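PDB 6HKV: capsid protein VP1 from Trichodysplasia spinulosa-associated polyomavirus, which forms the pentameric building blocks of the polyomavirus capsid and binds sialylated glycans on its surface. Local coordinates for residues 17-22 with 234-239. Sequence-based numbering, arbitrary orientation.
Sequences IELYLN and LYVSCC. With MG (magnesium ion), chain N.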
loop_
_atom_site.group_PDB
_atom_site.type_symbol
_atom_site.label_atom_id
_atom_site.label_comp_id
_atom_site.label_asym_id
_atom_site.label_seq_id
_atom_site.Cartn_x
_atom_site.Cartn_y
_atom_site.Cartn_z
ATOM N N ILE C 17 -22.735 -1.133 -24.708
ATOM C CA ILE C 17 -23.704 -1.710 -23.816
ATOM C C ILE C 17 -23.469 -1.067 -22.446
ATOM O O ILE C 17 -22.340 -1.063 -21.959
ATOM C CB ILE C 17 -23.540 -3.235 -23.750
ATOM C CG1 ILE C 17 -23.884 -3.908 -25.091
ATOM C CG2 ILE C 17 -24.339 -3.797 -22.596
ATOM C CD1 ILE C 17 -25.335 -3.861 -25.468
ATOM N N GLU C 18 -24.533 -0.530 -21.873
ATOM C CA GLU C 18 -24.472 0.131 -20.575
ATOM C C GLU C 18 -25.444 -0.621 -19.666
ATOM O O GLU C 18 -26.592 -0.829 -20.051
ATOM C CB GLU C 18 -24.836 1.603 -20.757
ATOM C CG GLU C 18 -24.705 2.440 -19.504
ATOM C CD GLU C 18 -24.998 3.907 -19.696
ATOM O OE1 GLU C 18 -24.131 4.710 -19.356
ATOM O OE2 GLU C 18 -26.107 4.227 -20.140
ATOM N N LEU C 19 -25.017 -1.006 -18.471
ATOM C CA LEU C 19 -25.922 -1.620 -17.524
ATOM C C LEU C 19 -25.387 -1.453 -16.102
ATOM O O LEU C 19 -24.256 -1.046 -15.909
ATOM C CB LEU C 19 -26.073 -3.104 -17.844
ATOM C CG LEU C 19 -24.861 -3.990 -17.521
ATOM C CD1 LEU C 19 -25.277 -5.381 -17.167
ATOM C CD2 LEU C 19 -23.936 -4.082 -18.688
ATOM N N TYR C 20 -26.221 -1.807 -15.128
ATOM C CA TYR C 20 -25.770 -2.004 -13.767
ATOM C C TYR C 20 -26.255 -3.380 -13.312
ATOM O O TYR C 20 -27.224 -3.920 -13.861
ATOM C CB TYR C 20 -26.261 -0.893 -12.837
ATOM C CG TYR C 20 -27.759 -0.817 -12.739
ATOM C CD1 TYR C 20 -28.474 -1.589 -11.831
ATOM C CD2 TYR C 20 -28.467 0.000 -13.601
ATOM C CE1 TYR C 20 -29.860 -1.538 -11.789
ATOM C CE2 TYR C 20 -29.852 0.076 -13.555
ATOM C CZ TYR C 20 -30.546 -0.695 -12.646
ATOM O OH TYR C 20 -31.918 -0.632 -12.609
ATOM N N LEU C 21 -25.573 -3.930 -12.308
ATOM C CA LEU C 21 -26.030 -5.108 -11.615
ATOM C C LEU C 21 -26.149 -4.780 -10.129
ATOM O O LEU C 21 -25.192 -4.302 -9.524
ATOM C CB LEU C 21 -25.041 -6.250 -11.841
ATOM C CG LEU C 21 -24.953 -6.798 -13.262
ATOM C CD1 LEU C 21 -23.844 -7.817 -13.346
ATOM C CD2 LEU C 21 -26.262 -7.421 -13.686
ATOM N N ASN C 22 -27.315 -5.074 -9.564
ATOM C CA ASN C 22 -27.531 -4.950 -8.132
ATOM C C ASN C 22 -26.902 -6.153 -7.427
ATOM O O ASN C 22 -26.763 -7.224 -7.996
ATOM C CB ASN C 22 -29.019 -4.800 -7.785
ATOM C CG ASN C 22 -29.464 -3.358 -7.865
ATOM O OD1 ASN C 22 -28.847 -2.508 -7.219
ATOM N ND2 ASN C 22 -30.508 -3.099 -8.647
ATOM N N LEU C 234 -23.432 -10.952 -24.638
ATOM C CA LEU C 234 -22.406 -10.389 -23.803
ATOM C C LEU C 234 -22.733 -10.752 -22.358
ATOM O O LEU C 234 -23.860 -10.516 -21.893
ATOM C CB LEU C 234 -22.376 -8.869 -23.970
ATOM C CG LEU C 234 -21.340 -8.145 -23.116
ATOM C CD1 LEU C 234 -19.950 -8.507 -23.582
ATOM C CD2 LEU C 234 -21.598 -6.670 -23.145
ATOM N N TYR C 235 -21.746 -11.328 -21.659
ATOM C CA TYR C 235 -21.954 -11.840 -20.311
ATOM C C TYR C 235 -21.152 -10.968 -19.338
ATOM O O TYR C 235 -19.948 -10.803 -19.511
ATOM C CB TYR C 235 -21.521 -13.303 -20.235
ATOM C CG TYR C 235 -22.373 -14.224 -21.059
ATOM C CD1 TYR C 235 -22.195 -14.309 -22.420
ATOM C CD2 TYR C 235 -23.391 -14.974 -20.481
ATOM C CE1 TYR C 235 -22.983 -15.148 -23.200
ATOM C CE2 TYR C 235 -24.184 -15.814 -21.247
ATOM C CZ TYR C 235 -23.979 -15.891 -22.608
ATOM O OH TYR C 235 -24.723 -16.681 -23.436
ATOM N N VAL C 236 -21.847 -10.422 -18.333
ATOM C CA VAL C 236 -21.294 -9.541 -17.373
ATOM C C VAL C 236 -21.630 -10.094 -15.992
ATOM O O VAL C 236 -22.783 -10.452 -15.734
ATOM C CB VAL C 236 -21.826 -8.113 -17.566
ATOM C CG1 VAL C 236 -21.283 -7.140 -16.523
ATOM C CG2 VAL C 236 -21.569 -7.637 -18.989
ATOM N N SER C 237 -20.603 -10.192 -15.130
ATOM C CA SER C 237 -20.740 -10.838 -13.856
ATOM C C SER C 237 -19.973 -10.015 -12.824
ATOM O O SER C 237 -18.966 -9.407 -13.155
ATOM C CB SER C 237 -20.211 -12.239 -13.899
ATOM O OG SER C 237 -20.740 -12.954 -15.000
ATOM N N CYS C 238 -20.434 -10.034 -11.572
ATOM C CA CYS C 238 -19.675 -9.350 -10.527
ATOM C C CYS C 238 -20.121 -9.790 -9.138
ATOM O O CYS C 238 -21.083 -10.546 -8.964
ATOM C CB CYS C 238 -19.795 -7.830 -10.655
ATOM S SG CYS C 238 -21.493 -7.232 -10.479
ATOM N N CYS C 239 -19.334 -9.342 -8.155
ATOM C CA CYS C 239 -19.677 -9.375 -6.763
ATOM C C CYS C 239 -18.881 -8.277 -6.058
ATOM O O CYS C 239 -17.684 -8.127 -6.315
ATOM C CB CYS C 239 -19.371 -10.728 -6.143
ATOM S SG CYS C 239 -20.036 -10.897 -4.467
HETATM MG MG MG N . -23.988 7.159 -19.901
HETATM O O HOH W 1 -22.067 7.656 -18.352
HETATM O O HOH W 2 -23.771 9.497 -20.366
HETATM O O HOH W 3 -22.478 6.745 -21.475
#
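Two facing strands of the VP1 beta-sandwich meet here through apolar side chains: Ile17, Leu19 and Leu21 pack onto Leu234, Val236 and Cys238. The strand axes come within 8.5 Å and their directions differ by 35°. That spacing suits side-chain packing between layers, and no backbone bond joins the two segments. Leu21 makes the largest contribution from its strand. Its CG lies anti to the carbonyl carbon (chi1 -68°), and its branch CD1 reaches strand 234-239. Leu21 CD1 rests 3.8 Å from Cys238 SG and 3.7 Å from Val236 O. Leu21 CD1 also lies 4.1 Å from Val236 CG1. The sulfur of Cys238 sits between its own backbone N and carbonyl carbon (chi1 62°) and also touches Leu21 CB, at 3.9 Å. At the other end, one methyl of Leu234, CD2, packs against the branch point of Ile17, 4.0 Å from CB. The Ile17 and Leu234 side chains run antiparallel past one another. Between these pairs, Leu19 CD2 and Val236 CG2 meet more loosely, at 4.3 Å.

This is the interior of the jelly-roll fold of polyomavirus VP1. Strand 252-271 pairs with both strands and lends Phe261 and Ile263 to the packing on Val236. Ile65 of strand 61-66 touches both Ile17 and Val236. Ser237 turns away from the interface, and Ser237 OG and Thr62 OG1 share a hydrogen bond. Thr62 OG1 also hydrogen-bonds Val236 O, so Leu21 CD1 meets that carbonyl only by van der Waals contact.

The outer side of strand 17-21 faces a neighbouring subunit. Glu18 takes no part in the apolar layer. Its chain is extended, and Glu18 OE1 binds magnesium at 2.5 Å. Three waters and Ser188 O of the second subunit also bind this ion, which therefore bridges two chains. Tyr260 OH hydrogen-bonds the same carboxylate oxygen.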